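Quinonprotein alcohol dehydrogenase-like protein (Bacteroides thetaiotaomicron VPI-5482, PDB 4R5O) is of unknown function but binds calcium and joins an immunoglobulin-like domain to a seven-bladed beta-propeller of the YVTN repeat family. Local coordinates at residues A144-F153 with V419-N427; N186-Y197 with V200-K211. All coordinates share one frame; numbering follows the deposited sequence. Where two conformers were deposited one is given.

Contact 1 of 2, residues A144-F153 with V419-N427; sequences ANIIHSNGKF and VPSQILFNN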
loop_
_atom_site.group_PDB
_atom_site.type_symbol
_atom_site.label_atom_id
_atom_site.label_comp_id
_atom_site.label_asym_id
_atom_site.label_seq_id
_atom_site.Cartn_x
_atom_site.Cartn_y
_atom_site.Cartn_z
ATOM N N ALA A 144 4.195 7.598 3.455
ATOM C CA ALA A 144 3.387 6.914 2.459
ATOM C C ALA A 144 1.969 6.844 2.967
ATOM O O ALA A 144 1.701 6.199 3.982
ATOM C CB ALA A 144 3.945 5.533 2.169
ATOM N N ASN A 145 1.077 7.559 2.310
ATOM C CA ASN A 145 -0.328 7.644 2.684
ATOM C C ASN A 145 -1.120 7.055 1.521
ATOM O O ASN A 145 -1.088 7.602 0.419
ATOM C CB ASN A 145 -0.671 9.123 3.016
ATOM C CG ASN A 145 0.395 9.788 3.915
ATOM O OD1 ASN A 145 0.394 9.610 5.142
ATOM N ND2 ASN A 145 1.383 10.500 3.314
ATOM N N ILE A 146 -1.707 5.871 1.730
ATOM C CA ILE A 146 -2.427 5.118 0.684
ATOM C C ILE A 146 -3.886 4.886 1.053
ATOM O O ILE A 146 -4.197 4.478 2.180
ATOM C CB ILE A 146 -1.742 3.735 0.419
ATOM C CG1 ILE A 146 -0.240 3.905 0.103
ATOM C CG2 ILE A 146 -2.487 2.918 -0.648
ATOM C CD1 ILE A 146 0.558 2.703 -0.081
ATOM N N ILE A 147 -4.765 5.067 0.063
ATOM C CA ILE A 147 -6.194 4.792 0.178
ATOM C C ILE A 147 -6.567 3.819 -0.932
ATOM O O ILE A 147 -6.290 4.052 -2.108
ATOM C CB ILE A 147 -7.075 6.061 0.176
ATOM C CG1 ILE A 147 -6.852 6.826 1.507
ATOM C CG2 ILE A 147 -8.589 5.680 -0.011
ATOM C CD1 ILE A 147 -7.353 8.056 1.547
ATOM N N HIS A 148 -7.124 2.688 -0.519
ATOM C CA HIS A 148 -7.609 1.659 -1.392
ATOM C C HIS A 148 -9.075 1.998 -1.711
ATOM O O HIS A 148 -9.955 1.906 -0.842
ATOM C CB HIS A 148 -7.407 0.276 -0.745
ATOM C CG HIS A 148 -7.851 -0.880 -1.594
ATOM N ND1 HIS A 148 -8.008 -2.139 -1.050
ATOM C CD2 HIS A 148 -8.187 -0.928 -2.908
ATOM C CE1 HIS A 148 -8.424 -2.908 -2.045
ATOM N NE2 HIS A 148 -8.533 -2.226 -3.180
ATOM N N SER A 149 -9.310 2.473 -2.950
ATOM C CA SER A 149 -10.640 2.857 -3.423
ATOM C C SER A 149 -10.743 2.637 -4.937
ATOM O O SER A 149 -9.726 2.732 -5.621
ATOM C CB SER A 149 -10.915 4.311 -3.058
ATOM O OG SER A 149 -12.282 4.649 -3.207
ATOM N N ASN A 150 -11.950 2.331 -5.455
ATOM C CA ASN A 150 -12.254 2.148 -6.889
ATOM C C ASN A 150 -11.336 1.054 -7.539
ATOM O O ASN A 150 -11.015 1.139 -8.735
ATOM C CB ASN A 150 -12.084 3.507 -7.648
ATOM C CG ASN A 150 -12.637 4.761 -6.987
ATOM O OD1 ASN A 150 -11.991 5.824 -7.006
ATOM N ND2 ASN A 150 -13.820 4.681 -6.372
ATOM N N GLY A 151 -10.922 0.059 -6.745
ATOM C CA GLY A 151 -10.012 -0.992 -7.191
ATOM C C GLY A 151 -8.593 -0.511 -7.452
ATOM O O GLY A 151 -7.843 -1.188 -8.170
ATOM N N LYS A 152 -8.207 0.654 -6.854
ATOM C CA LYS A 152 -6.885 1.249 -7.012
ATOM C C LYS A 152 -6.264 1.606 -5.658
ATOM O O LYS A 152 -6.970 1.872 -4.681
ATOM C CB LYS A 152 -6.963 2.537 -7.889
ATOM C CG LYS A 152 -7.655 2.418 -9.265
ATOM C CD LYS A 152 -6.902 1.507 -10.246
ATOM C CE LYS A 152 -7.666 1.113 -11.493
ATOM N NZ LYS A 152 -8.764 0.150 -11.210
ATOM N N PHE A 153 -4.937 1.644 -5.619
ATOM C CA PHE A 153 -4.186 2.135 -4.485
ATOM C C PHE A 153 -3.740 3.539 -4.819
ATOM O O PHE A 153 -2.953 3.725 -5.747
ATOM C CB PHE A 153 -3.001 1.240 -4.085
ATOM C CG PHE A 153 -3.289 -0.182 -3.663
ATOM C CD1 PHE A 153 -4.327 -0.464 -2.776
ATOM C CD2 PHE A 153 -2.409 -1.220 -4.005
ATOM C CE1 PHE A 153 -4.558 -1.779 -2.338
ATOM C CE2 PHE A 153 -2.626 -2.526 -3.544
ATOM C CZ PHE A 153 -3.704 -2.797 -2.719
ATOM N N VAL A 419 9.789 -0.462 9.770
ATOM C CA VAL A 419 8.426 -0.500 10.321
ATOM C C VAL A 419 7.380 -0.457 9.190
ATOM O O VAL A 419 7.370 0.515 8.423
ATOM C CB VAL A 419 8.161 0.659 11.324
ATOM C CG1 VAL A 419 6.782 0.531 11.955
ATOM C CG2 VAL A 419 9.236 0.714 12.408
ATOM N N PRO A 420 6.462 -1.450 9.099
ATOM C CA PRO A 420 5.402 -1.349 8.088
ATOM C C PRO A 420 4.436 -0.231 8.485
ATOM O O PRO A 420 4.129 -0.067 9.674
ATOM C CB PRO A 420 4.750 -2.738 8.065
ATOM C CG PRO A 420 5.303 -3.461 9.227
ATOM C CD PRO A 420 6.305 -2.649 9.949
ATOM N N SER A 421 4.028 0.591 7.509
ATOM C CA SER A 421 3.171 1.751 7.782
ATOM C C SER A 421 1.686 1.466 7.548
ATOM O O SER A 421 0.830 2.157 8.126
ATOM C CB SER A 421 3.588 2.927 6.905
ATOM O OG SER A 421 3.584 2.592 5.528
ATOM N N GLN A 422 1.391 0.464 6.701
ATOM C CA GLN A 422 0.038 0.110 6.306
ATOM C C GLN A 422 -0.033 -1.297 5.719
ATOM O O GLN A 422 0.950 -1.756 5.170
ATOM C CB GLN A 422 -0.391 1.136 5.263
ATOM C CG GLN A 422 -1.798 1.022 4.803
ATOM C CD GLN A 422 -2.118 2.214 4.022
ATOM O OE1 GLN A 422 -1.245 3.015 3.718
ATOM N NE2 GLN A 422 -3.383 2.367 3.712
ATOM N N ILE A 423 -1.202 -1.954 5.825
ATOM C CA ILE A 423 -1.564 -3.281 5.324
ATOM C C ILE A 423 -2.743 -3.095 4.394
ATOM O O ILE A 423 -3.693 -2.396 4.735
ATOM C CB ILE A 423 -1.854 -4.277 6.499
ATOM C CG1 ILE A 423 -0.560 -4.526 7.300
ATOM C CG2 ILE A 423 -2.478 -5.614 5.983
ATOM C CD1 ILE A 423 -0.688 -5.360 8.404
ATOM N N LEU A 424 -2.672 -3.700 3.210
ATOM C CA LEU A 424 -3.681 -3.577 2.149
ATOM C C LEU A 424 -4.076 -4.920 1.594
ATOM O O LEU A 424 -3.246 -5.824 1.595
ATOM C CB LEU A 424 -3.102 -2.711 1.003
ATOM C CG LEU A 424 -2.739 -1.270 1.341
ATOM C CD1 LEU A 424 -1.663 -0.751 0.434
ATOM C CD2 LEU A 424 -3.974 -0.358 1.395
ATOM N N PHE A 425 -5.318 -5.032 1.065
ATOM C CA PHE A 425 -5.806 -6.237 0.378
ATOM C C PHE A 425 -5.932 -5.918 -1.124
ATOM O O PHE A 425 -5.998 -4.736 -1.471
ATOM C CB PHE A 425 -7.125 -6.745 0.981
ATOM C CG PHE A 425 -7.004 -7.036 2.464
ATOM C CD1 PHE A 425 -6.368 -8.190 2.918
ATOM C CD2 PHE A 425 -7.523 -6.152 3.410
ATOM C CE1 PHE A 425 -6.242 -8.441 4.287
ATOM C CE2 PHE A 425 -7.397 -6.413 4.776
ATOM C CZ PHE A 425 -6.750 -7.551 5.201
ATOM N N ASN A 426 -5.923 -6.948 -2.019
ATOM C CA ASN A 426 -5.996 -6.686 -3.456
ATOM C C ASN A 426 -7.439 -6.624 -3.945
ATOM O O ASN A 426 -7.671 -6.312 -5.115
ATOM C CB ASN A 426 -5.234 -7.749 -4.237
ATOM C CG ASN A 426 -5.946 -9.027 -4.594
ATOM O OD1 ASN A 426 -6.762 -9.564 -3.852
ATOM N ND2 ASN A 426 -5.581 -9.575 -5.742
ATOM N N ASN A 427 -8.400 -6.949 -3.053
ATOM C CA ASN A 427 -9.847 -7.006 -3.303
ATOM C C ASN A 427 -10.609 -6.096 -2.317
ATOM O O ASN A 427 -10.082 -5.799 -1.216
ATOM C CB ASN A 427 -10.361 -8.478 -3.191
ATOM C CG ASN A 427 -10.104 -9.162 -1.843
ATOM O OD1 ASN A 427 -11.005 -9.303 -1.003
ATOM N ND2 ASN A 427 -8.869 -9.608 -1.591
ATOM O OXT ASN A 427 -11.754 -5.706 -2.636
HETATM O O HOH W 1 -7.395 -2.570 1.832
#

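Contact 2 of 2, residues N186-Y197 with V200-K211; sequences NLSGLTILNEQY and VTGDGIRRIDLK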
loop_
_atom_site.group_PDB
_atom_site.type_symbol
_atom_site.label_atom_id
_atom_site.label_comp_id
_atom_site.label_asym_id
_atom_site.label_seq_id
_atom_site.Cartn_x
_atom_site.Cartn_y
_atom_site.Cartn_z
ATOM N N ASN A 186 5.764 18.242 1.042
ATOM C CA ASN A 186 5.282 18.187 2.433
ATOM C C ASN A 186 3.752 18.073 2.520
ATOM O O ASN A 186 3.108 18.728 3.348
ATOM C CB ASN A 186 5.755 19.433 3.196
ATOM C CG ASN A 186 7.252 19.586 3.204
ATOM O OD1 ASN A 186 7.789 20.658 2.934
ATOM N ND2 ASN A 186 7.961 18.494 3.432
ATOM N N LEU A 187 3.186 17.177 1.707
ATOM C CA LEU A 187 1.751 16.901 1.675
ATOM C C LEU A 187 1.545 15.465 2.083
ATOM O O LEU A 187 2.024 14.564 1.388
ATOM C CB LEU A 187 1.178 17.198 0.274
ATOM C CG LEU A 187 1.399 18.607 -0.282
ATOM C CD1 LEU A 187 0.860 18.706 -1.653
ATOM C CD2 LEU A 187 0.803 19.686 0.619
ATOM N N SER A 188 0.900 15.240 3.236
ATOM C CA SER A 188 0.715 13.889 3.763
ATOM C C SER A 188 -0.773 13.539 4.054
ATOM O O SER A 188 -1.039 12.464 4.607
ATOM C CB SER A 188 1.522 13.725 5.047
ATOM O OG SER A 188 1.097 14.631 6.047
ATOM N N GLY A 189 -1.708 14.415 3.684
ATOM C CA GLY A 189 -3.126 14.169 3.916
ATOM C C GLY A 189 -3.830 13.775 2.645
ATOM O O GLY A 189 -3.831 14.540 1.687
ATOM N N LEU A 190 -4.404 12.567 2.604
ATOM C CA LEU A 190 -5.103 12.076 1.413
ATOM C C LEU A 190 -6.559 11.652 1.753
ATOM O O LEU A 190 -6.811 10.968 2.755
ATOM C CB LEU A 190 -4.340 10.887 0.767
ATOM C CG LEU A 190 -4.910 10.303 -0.560
ATOM C CD1 LEU A 190 -4.930 11.358 -1.672
ATOM C CD2 LEU A 190 -4.173 9.059 -0.991
ATOM N N THR A 191 -7.499 12.055 0.882
ATOM C CA THR A 191 -8.924 11.747 0.934
ATOM C C THR A 191 -9.392 11.378 -0.457
ATOM O O THR A 191 -9.026 12.059 -1.402
ATOM C CB THR A 191 -9.744 12.951 1.507
ATOM O OG1 THR A 191 -9.144 13.490 2.685
ATOM C CG2 THR A 191 -11.188 12.594 1.801
ATOM N N ILE A 192 -10.160 10.310 -0.604
ATOM C CA ILE A 192 -10.752 9.960 -1.890
ATOM C C ILE A 192 -12.259 10.261 -1.725
ATOM O O ILE A 192 -12.920 9.653 -0.858
ATOM C CB ILE A 192 -10.417 8.509 -2.391
ATOM C CG1 ILE A 192 -9.076 8.483 -3.212
ATOM C CG2 ILE A 192 -11.501 8.046 -3.379
ATOM C CD1 ILE A 192 -7.846 9.006 -2.661
ATOM N N LEU A 193 -12.754 11.276 -2.494
ATOM C CA LEU A 193 -14.136 11.754 -2.408
ATOM C C LEU A 193 -15.092 10.808 -3.105
ATOM O O LEU A 193 -16.179 10.534 -2.574
ATOM C CB LEU A 193 -14.291 13.169 -3.014
ATOM C CG LEU A 193 -13.376 14.296 -2.486
ATOM C CD1 LEU A 193 -13.645 15.608 -3.207
ATOM C CD2 LEU A 193 -13.553 14.510 -1.040
ATOM N N ASN A 194 -14.704 10.337 -4.308
ATOM C CA ASN A 194 -15.504 9.474 -5.182
ATOM C C ASN A 194 -14.609 8.874 -6.263
ATOM O O ASN A 194 -13.404 8.796 -6.046
ATOM C CB ASN A 194 -16.679 10.266 -5.793
ATOM C CG ASN A 194 -16.313 11.535 -6.527
ATOM O OD1 ASN A 194 -15.309 11.617 -7.246
ATOM N ND2 ASN A 194 -17.198 12.514 -6.451
ATOM N N GLU A 195 -15.169 8.440 -7.405
ATOM C CA GLU A 195 -14.385 7.820 -8.478
ATOM C C GLU A 195 -13.574 8.824 -9.264
ATOM O O GLU A 195 -12.552 8.453 -9.866
ATOM C CB GLU A 195 -15.281 7.066 -9.484
ATOM C CG GLU A 195 -16.226 6.011 -8.934
ATOM C CD GLU A 195 -16.827 5.084 -9.981
ATOM O OE1 GLU A 195 -16.454 5.181 -11.174
ATOM O OE2 GLU A 195 -17.628 4.205 -9.588
ATOM N N GLN A 196 -14.049 10.088 -9.292
ATOM C CA GLN A 196 -13.467 11.132 -10.109
ATOM C C GLN A 196 -12.485 12.044 -9.321
ATOM O O GLN A 196 -11.507 12.503 -9.912
ATOM C CB GLN A 196 -14.627 11.975 -10.694
ATOM C CG GLN A 196 -14.253 13.118 -11.675
ATOM C CD GLN A 196 -13.587 12.769 -12.995
ATOM O OE1 GLN A 196 -13.426 11.602 -13.387
ATOM N NE2 GLN A 196 -13.223 13.806 -13.739
ATOM N N TYR A 197 -12.734 12.313 -8.022
ATOM C CA TYR A 197 -11.911 13.258 -7.276
ATOM C C TYR A 197 -11.424 12.762 -5.942
ATOM O O TYR A 197 -12.077 11.976 -5.267
ATOM C CB TYR A 197 -12.718 14.538 -7.005
ATOM C CG TYR A 197 -13.094 15.288 -8.258
ATOM C CD1 TYR A 197 -12.150 16.036 -8.954
ATOM C CD2 TYR A 197 -14.405 15.287 -8.729
ATOM C CE1 TYR A 197 -12.483 16.721 -10.116
ATOM C CE2 TYR A 197 -14.757 15.994 -9.879
ATOM C CZ TYR A 197 -13.785 16.698 -10.576
ATOM O OH TYR A 197 -14.097 17.423 -11.697
ATOM N N VAL A 200 -5.905 16.406 -1.492
ATOM C CA VAL A 200 -4.543 16.345 -0.977
ATOM C C VAL A 200 -4.390 17.551 -0.056
ATOM O O VAL A 200 -4.661 18.687 -0.457
ATOM C CB VAL A 200 -3.461 16.256 -2.090
ATOM C CG1 VAL A 200 -2.055 16.432 -1.498
ATOM C CG2 VAL A 200 -3.576 14.945 -2.898
ATOM N N THR A 201 -4.062 17.292 1.206
ATOM C CA THR A 201 -3.925 18.342 2.224
ATOM C C THR A 201 -2.497 18.266 2.824
ATOM O O THR A 201 -1.773 17.267 2.642
ATOM C CB THR A 201 -5.041 18.199 3.280
ATOM O OG1 THR A 201 -5.008 16.890 3.830
ATOM C CG2 THR A 201 -6.464 18.427 2.690
ATOM N N GLY A 202 -2.100 19.344 3.486
ATOM C CA GLY A 202 -0.777 19.513 4.078
ATOM C C GLY A 202 -0.378 20.972 4.190
ATOM O O GLY A 202 0.276 21.364 5.158
ATOM N N ASP A 203 -0.807 21.792 3.208
ATOM C CA ASP A 203 -0.590 23.242 3.103
ATOM C C ASP A 203 -1.913 23.963 2.846
ATOM O O ASP A 203 -1.935 25.102 2.369
ATOM C CB ASP A 203 0.412 23.536 1.975
ATOM C CG ASP A 203 0.023 23.108 0.566
ATOM O OD1 ASP A 203 -1.087 22.524 0.393
ATOM O OD2 ASP A 203 0.833 23.331 -0.361
ATOM N N GLY A 204 -3.006 23.282 3.186
ATOM C CA GLY A 204 -4.382 23.721 2.977
ATOM C C GLY A 204 -5.136 22.582 2.326
ATOM O O GLY A 204 -4.919 21.434 2.706
ATOM N N ILE A 205 -5.985 22.867 1.324
ATOM C CA ILE A 205 -6.777 21.836 0.632
ATOM C C ILE A 205 -6.593 21.954 -0.880
ATOM O O ILE A 205 -6.815 23.020 -1.473
ATOM C CB ILE A 205 -8.301 21.890 0.981
ATOM C CG1 ILE A 205 -8.534 21.905 2.506
ATOM C CG2 ILE A 205 -9.074 20.752 0.278
ATOM C CD1 ILE A 205 -9.889 22.279 2.909
ATOM N N ARG A 206 -6.253 20.812 -1.499
ATOM C CA ARG A 206 -6.117 20.660 -2.944
ATOM C C ARG A 206 -7.049 19.598 -3.445
ATOM O O ARG A 206 -7.089 18.522 -2.854
ATOM C CB ARG A 206 -4.681 20.303 -3.348
ATOM C CG ARG A 206 -3.641 21.281 -2.912
ATOM C CD ARG A 206 -2.326 20.573 -2.964
ATOM N NE ARG A 206 -1.214 21.432 -2.572
ATOM C CZ ARG A 206 -0.482 22.129 -3.433
ATOM N NH1 ARG A 206 -0.755 22.086 -4.740
ATOM N NH2 ARG A 206 0.522 22.879 -3.001
ATOM N N ARG A 207 -7.800 19.882 -4.518
ATOM C CA ARG A 207 -8.630 18.873 -5.171
ATOM C C ARG A 207 -7.816 18.256 -6.248
ATOM O O ARG A 207 -7.215 18.988 -7.022
ATOM C CB ARG A 207 -9.946 19.461 -5.722
ATOM C CG ARG A 207 -10.847 18.403 -6.392
ATOM C CD ARG A 207 -12.111 18.978 -6.986
ATOM N NE ARG A 207 -11.847 19.973 -8.026
ATOM C CZ ARG A 207 -11.973 21.291 -7.865
ATOM N NH1 ARG A 207 -12.422 21.791 -6.715
ATOM N NH2 ARG A 207 -11.691 22.114 -8.862
ATOM N N ILE A 208 -7.771 16.944 -6.315
ATOM C CA ILE A 208 -7.033 16.257 -7.377
ATOM C C ILE A 208 -8.049 15.440 -8.227
ATOM O O ILE A 208 -8.963 14.814 -7.684
ATOM C CB ILE A 208 -5.850 15.372 -6.822
ATOM C CG1 ILE A 208 -4.999 14.756 -7.986
ATOM C CG2 ILE A 208 -6.301 14.314 -5.776
ATOM C CD1 ILE A 208 -3.588 14.381 -7.647
ATOM N N ASP A 209 -7.915 15.523 -9.565
ATOM C CA ASP A 209 -8.721 14.737 -10.512
ATOM C C ASP A 209 -8.067 13.374 -10.606
ATOM O O ASP A 209 -6.892 13.298 -10.949
ATOM C CB ASP A 209 -8.819 15.462 -11.872
ATOM C CG ASP A 209 -9.709 14.799 -12.910
ATOM O OD1 ASP A 209 -9.460 13.618 -13.248
ATOM O OD2 ASP A 209 -10.578 15.491 -13.464
ATOM N N LEU A 210 -8.776 12.304 -10.259
ATOM C CA LEU A 210 -8.181 10.955 -10.204
ATOM C C LEU A 210 -7.940 10.337 -11.623
ATOM O O LEU A 210 -7.366 9.249 -11.705
ATOM C CB LEU A 210 -9.062 10.009 -9.367
ATOM C CG LEU A 210 -9.219 10.413 -7.886
ATOM C CD1 LEU A 210 -10.111 9.469 -7.144
ATOM C CD2 LEU A 210 -7.884 10.514 -7.180
ATOM N N LYS A 211 -8.257 11.066 -12.716
ATOM C CA LYS A 211 -8.002 10.589 -14.077
ATOM C C LYS A 211 -6.842 11.381 -14.696
ATOM O O LYS A 211 -5.809 10.775 -15.043
ATOM C CB LYS A 211 -9.263 10.672 -14.963
ATOM C CG LYS A 211 -10.566 10.101 -14.324
ATOM C CD LYS A 211 -10.502 8.611 -13.881
ATOM C CE LYS A 211 -11.799 8.156 -13.235
ATOM N NZ LYS A 211 -11.709 6.763 -12.720
HETATM O O HOH W 2 -6.689 15.148 2.443
#

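Contact 1 of 2, residues A144-F153 with V419-N427
Gln422 and Leu424, on the chain's last strand, meet Ile146, His148 and Phe153 in a beta-propeller whose ring the C-terminus helps to close. Strand 422-424 completes the sheet of strands 103-108, 111-116 and 121-123, the "Velcro" closure of propellers, and faces strand 144-149 of the next blade at 24°. The strand axes come no closer than 8.9 Å and lie in different sheets, so side chains rather than a shared ladder join them. In the Gln422 conformer described here, one of two modelled, CG lies anti to the backbone N (chi1 -175°) and the chain stays extended, carrying the amide to strand 144-149. NE2 then donates to Ile146 O at 2.7 Å and 175°, nearly straight and in the amide's own plane but tilted from the Ile146 carbonyl plane, a bond the second conformer leaves in some doubt.

Leu424 makes the apolar part of the contact. Its CD1 sits over the centre of the Phe153 ring in a CH-pi contact, 4.1 Å from the centroid, and also meets Ile146 CG2 at 3.9 Å. The other methyl, CD2, approaches His148 CB at 4.1 Å. Phe425 O comes to the edge of the Phe153 ring, near its plane, while a water bonded to His148 ND1 at 3.0 Å makes a weak link to Phe425 N.

Further out, aromatic neighbours pack round the Phe153 ring: Phe112 meets it with nearly parallel planes and Phe105 roughly at right angles. Ser421 pairs by its backbone with Val107, and Ile423 O accepts from Gln378 NE2, so the last strand is held within its own sheet and by the preceding blade. At the terminus, Asn426 OD1, already bonded to Ser101 OG, also receives Asn427 ND2 at 3.1 Å in its carbonyl plane.

Contact 2 of 2, residues N186-Y197 with V200-K211
Val200 turns its two methyls to different leucines of segment 186-197: CG1 meets Leu187 CD1 at 3.7 Å and CG2 meets Leu190 CD1 at 4.0 Å. Leu190 and Val200 lie on neighbouring strands of a four-stranded antiparallel propeller blade, as a non-hydrogen-bonded pair, and Leu187 in the loop before the first. Thr201 forms a hydrogen-bonded pair with Gly189, its N donating to Gly189 O at 2.8 Å. Thr201 OG1 lies against Gly189 CA, where a side chain would collide with it; the hydroxyl bonds to Phe226 N and to a water shared with Thr191 OG1.

Asp203 and Arg206 form a salt bridge, gripped side-on: NE reaches OD1, and NH2 reaches OD2 at 2.7 Å, each on a syn lone pair. The Leu187 methyls pack against this pair, CD1 beside Arg206 NE and CD2 beside the carboxylate. With an alanine in place of Arg206, the carboxylate of Asp203 would probably lose its close counter-charge and Leu187 CD1 much of its cover.

Arg207 bends at chi3 (60°) and runs alongside Tyr197, CD 3.5 Å from CD1 of the ring, with guanidinium and ring planes almost perpendicular. Asp209 pairs with Tyr197 and accepts Lys211 N on OD1, an Asx turn, while Leu210 N donates to Gln196 O at 2.8 Å. Leu210 CD1 crosses Ile192 CG1 obliquely at 4.2 Å.

Around the blade, strand 215-220 flanks 204-209, Leu190 packs on Ile147 and Tyr154, and Val200 on Leu156, of strands 143-149 and 152-158, and Arg207 NH1 reaches Leu256 O of helix 253-258 and Ala259 O.

Contacts 1 and 2 show two levels of packing in a propeller: contact 1 packs the blade closed by the C-terminal strand against the next blade, whereas contact 2 knits strands within one. Their centres lie 15 Å apart, and strand 143-149 connects them, one side meeting the C-terminal strand and the other strand 189-192, with Ile147 CD1 against Leu190 O. Ser188 O of contact 2 is hydrogen-bonded to a polyether, probably from the crystallisation liquor. Contact 1 is remote from the calcium sites; the Asn194 side chain of contact 2 is about 11 Å from a calcium ion and from the side chain of Asp252, a calcium-binding residue whose ion is not bound to this chain in the model.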